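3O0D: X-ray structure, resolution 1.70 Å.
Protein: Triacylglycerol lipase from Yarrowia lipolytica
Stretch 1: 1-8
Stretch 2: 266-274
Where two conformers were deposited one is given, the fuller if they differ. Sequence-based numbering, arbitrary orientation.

Stretch 1, residues 1-8: VYTSTETS
Stretch 2 266-274: QGQSNKQCS

The N-terminal stretch of this lipase lies parallel to residues 266-274 of the same chain, Thr 3 level with Ser 269 (CA-CA 4.9 Å) and Tyr 2 with Gln 268 (CA-CA 5.3 Å), and together they bury 596 Å². The bridging segments are extended (phi/psi -113/158 at Thr 3, -147/132 at Ser 269) but only weakly bonded as strands. Tyr 2 O accepts twice, from Gln 268 N at 2.7 Å and, at longer range, from Ser 269 N at 3.3 Å; Ser 4 N then donates to Ser 269 O at 3.2 Å, a carbonyl that Thr 3 CA also approaches at 3.3 Å. Thr 3 (p) and Ser 269 (t) share one face, Ser 4 (t) and Asn 270 (t) the other. Ser 4 O is served by water 1 (2.8 Å), which accepts from Lys 271 N (2.9 Å), while Asn 270 CA makes a CA-H...O contact with Ser 4 O at 3.1 Å.

Glu 6 O is the second anchor, accepting from Gln 266 N at 3.0 Å and from Asn 270 ND2 at 2.9 Å. Both ND2 hydrogens of the buried Asn 270 amide (chi2 -36°) are used: ND2 also donates to Gln 266 O at 2.9 Å, and OD1 accepts from Gln 272 N at 2.8 Å, inside the type I turn 270-273 that Cys 273 N closes onto Asn 270 O (2.8 Å). Ser 4 OG similarly accepts from Glu 6 N (3.1 Å), bracing the bend at Thr 5 (phi/psi -120/21).

Gly 267 (phi/psi 87/175) suits its place doubly: its phi is positive, and an ideal CB would sit 3.2 Å from Tyr 2 O. Glu 6 (m, t) packs CB on Gln 266 CG (m, m) at 3.7 Å; water 2 links Glu 6 OE1 (2.7 Å) to Gln 266 NE2 (3.0 Å). Thr 7 (p) places CG2 3.6 Å from Cys 273 SG, while water 3 joins its OG1 (2.8 Å) to Gln 272 OE1 (2.9 Å).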

# COMPACT_ATOMS: atom_id res chain seq x y z
N VAL A 1 19.66 -10.49 -1.87
CA VAL A 1 18.51 -9.64 -2.34
C VAL A 1 18.61 -9.57 -3.85
O VAL A 1 19.72 -9.40 -4.41
CB VAL A 1 18.62 -8.21 -1.78
CG1 VAL A 1 18.50 -8.20 -0.27
CG2 VAL A 1 19.97 -7.58 -2.21
N TYR A 2 17.47 -9.70 -4.53
CA TYR A 2 17.50 -9.68 -5.98
C TYR A 2 17.55 -8.18 -6.46
O TYR A 2 16.67 -7.35 -6.12
CB TYR A 2 16.29 -10.40 -6.54
CG TYR A 2 16.25 -11.87 -6.13
CD1 TYR A 2 17.20 -12.78 -6.68
CD2 TYR A 2 15.32 -12.34 -5.20
CE1 TYR A 2 17.20 -14.14 -6.32
CE2 TYR A 2 15.31 -13.74 -4.81
CZ TYR A 2 16.25 -14.61 -5.40
OH TYR A 2 16.26 -15.95 -5.08
N THR A 3 18.64 -7.83 -7.13
CA THR A 3 18.80 -6.44 -7.54
C THR A 3 18.74 -6.36 -9.05
O THR A 3 19.08 -7.32 -9.73
CB THR A 3 20.15 -5.85 -7.06
OG1 THR A 3 21.22 -6.49 -7.72
CG2 THR A 3 20.31 -6.05 -5.54
N SER A 4 18.44 -5.19 -9.59
CA SER A 4 18.41 -5.07 -11.02
C SER A 4 18.54 -3.60 -11.30
O SER A 4 18.28 -2.79 -10.38
CB SER A 4 17.01 -5.51 -11.47
OG SER A 4 16.88 -5.55 -12.87
N THR A 5 18.88 -3.27 -12.56
CA THR A 5 18.63 -1.89 -13.05
C THR A 5 17.69 -1.85 -14.27
O THR A 5 17.67 -0.83 -14.96
CB THR A 5 19.89 -1.18 -13.42
OG1 THR A 5 20.55 -1.85 -14.53
CG2 THR A 5 20.86 -1.20 -12.16
N GLU A 6 16.93 -2.91 -14.42
CA GLU A 6 16.01 -3.00 -15.57
C GLU A 6 14.71 -2.31 -15.24
O GLU A 6 14.13 -2.46 -14.14
CB GLU A 6 15.70 -4.44 -15.99
CG GLU A 6 16.95 -5.21 -16.38
CD GLU A 6 16.61 -6.61 -16.98
OE1 GLU A 6 15.60 -7.26 -16.61
OE2 GLU A 6 17.41 -7.07 -17.82
N THR A 7 14.23 -1.49 -16.22
CA THR A 7 12.90 -0.86 -16.00
C THR A 7 12.18 -0.88 -17.34
O THR A 7 12.86 -1.12 -18.35
CB THR A 7 12.94 0.64 -15.50
OG1 THR A 7 13.58 1.50 -16.48
CG2 THR A 7 13.74 0.67 -14.15
N SER A 8 10.89 -0.66 -17.34
CA SER A 8 10.08 -0.71 -18.57
C SER A 8 9.00 0.39 -18.47
O SER A 8 8.50 0.72 -17.40
CB SER A 8 9.30 -2.09 -18.60
OG SER A 8 10.24 -3.13 -18.85
N GLN A 266 12.28 -3.85 -12.28
CA GLN A 266 12.65 -5.28 -11.84
C GLN A 266 13.28 -5.25 -10.46
O GLN A 266 13.88 -4.26 -10.01
CB GLN A 266 13.55 -5.95 -12.78
CG GLN A 266 12.93 -6.14 -14.19
CD GLN A 266 11.96 -7.23 -14.30
OE1 GLN A 266 11.35 -7.64 -13.33
NE2 GLN A 266 11.73 -7.69 -15.54
N GLY A 267 13.11 -6.36 -9.78
CA GLY A 267 13.88 -6.63 -8.54
C GLY A 267 13.39 -6.14 -7.22
O GLY A 267 12.46 -5.32 -7.10
N GLN A 268 14.11 -6.54 -6.17
CA GLN A 268 13.68 -6.11 -4.88
C GLN A 268 14.39 -4.79 -4.47
O GLN A 268 14.01 -4.18 -3.47
CB GLN A 268 13.93 -7.26 -3.80
CG GLN A 268 12.99 -8.47 -4.05
CD GLN A 268 13.39 -9.69 -3.24
OE1 GLN A 268 12.53 -10.54 -2.86
NE2 GLN A 268 14.68 -9.82 -3.02
N SER A 269 15.45 -4.46 -5.19
CA SER A 269 16.10 -3.14 -5.06
C SER A 269 16.65 -2.75 -6.40
O SER A 269 17.28 -3.56 -7.10
CB SER A 269 17.20 -3.20 -3.93
OG SER A 269 18.06 -2.05 -3.93
N ASN A 270 16.38 -1.49 -6.84
CA ASN A 270 16.72 -1.15 -8.22
C ASN A 270 17.21 0.30 -8.24
O ASN A 270 16.45 1.23 -7.88
CB ASN A 270 15.47 -1.35 -9.07
CG ASN A 270 15.69 -1.12 -10.54
OD1 ASN A 270 16.45 -0.25 -10.95
ND2 ASN A 270 15.04 -1.99 -11.38
N LYS A 271 18.47 0.49 -8.62
CA LYS A 271 19.07 1.84 -8.49
C LYS A 271 18.51 2.75 -9.57
O LYS A 271 18.79 4.00 -9.57
CB LYS A 271 20.59 1.80 -8.65
CG LYS A 271 21.32 1.07 -7.52
CD LYS A 271 21.54 1.82 -6.28
CE LYS A 271 22.52 1.00 -5.32
NZ LYS A 271 23.90 0.58 -5.85
N GLN A 272 17.76 2.19 -10.54
CA GLN A 272 17.07 3.12 -11.47
C GLN A 272 15.78 3.66 -10.84
O GLN A 272 15.13 4.61 -11.38
CB GLN A 272 16.75 2.37 -12.78
CG GLN A 272 17.90 2.32 -13.73
CD GLN A 272 18.17 3.70 -14.33
OE1 GLN A 272 17.24 4.36 -14.87
NE2 GLN A 272 19.42 4.13 -14.29
N CYS A 273 15.37 3.08 -9.73
CA CYS A 273 14.15 3.38 -9.00
C CYS A 273 14.42 3.92 -7.57
O CYS A 273 15.33 4.64 -7.43
CB CYS A 273 13.16 2.23 -9.02
SG CYS A 273 12.96 1.74 -10.75
N SER A 274 13.59 3.59 -6.58
CA SER A 274 13.72 4.15 -5.19
C SER A 274 15.12 4.03 -4.60
O SER A 274 15.64 4.99 -3.99
CB SER A 274 12.87 3.39 -4.22
OG SER A 274 11.60 3.88 -4.24
O HOH W 1 20.20 -1.87 -8.56
O HOH W 2 13.30 -6.73 -17.94
O HOH W 3 14.43 3.93 -15.35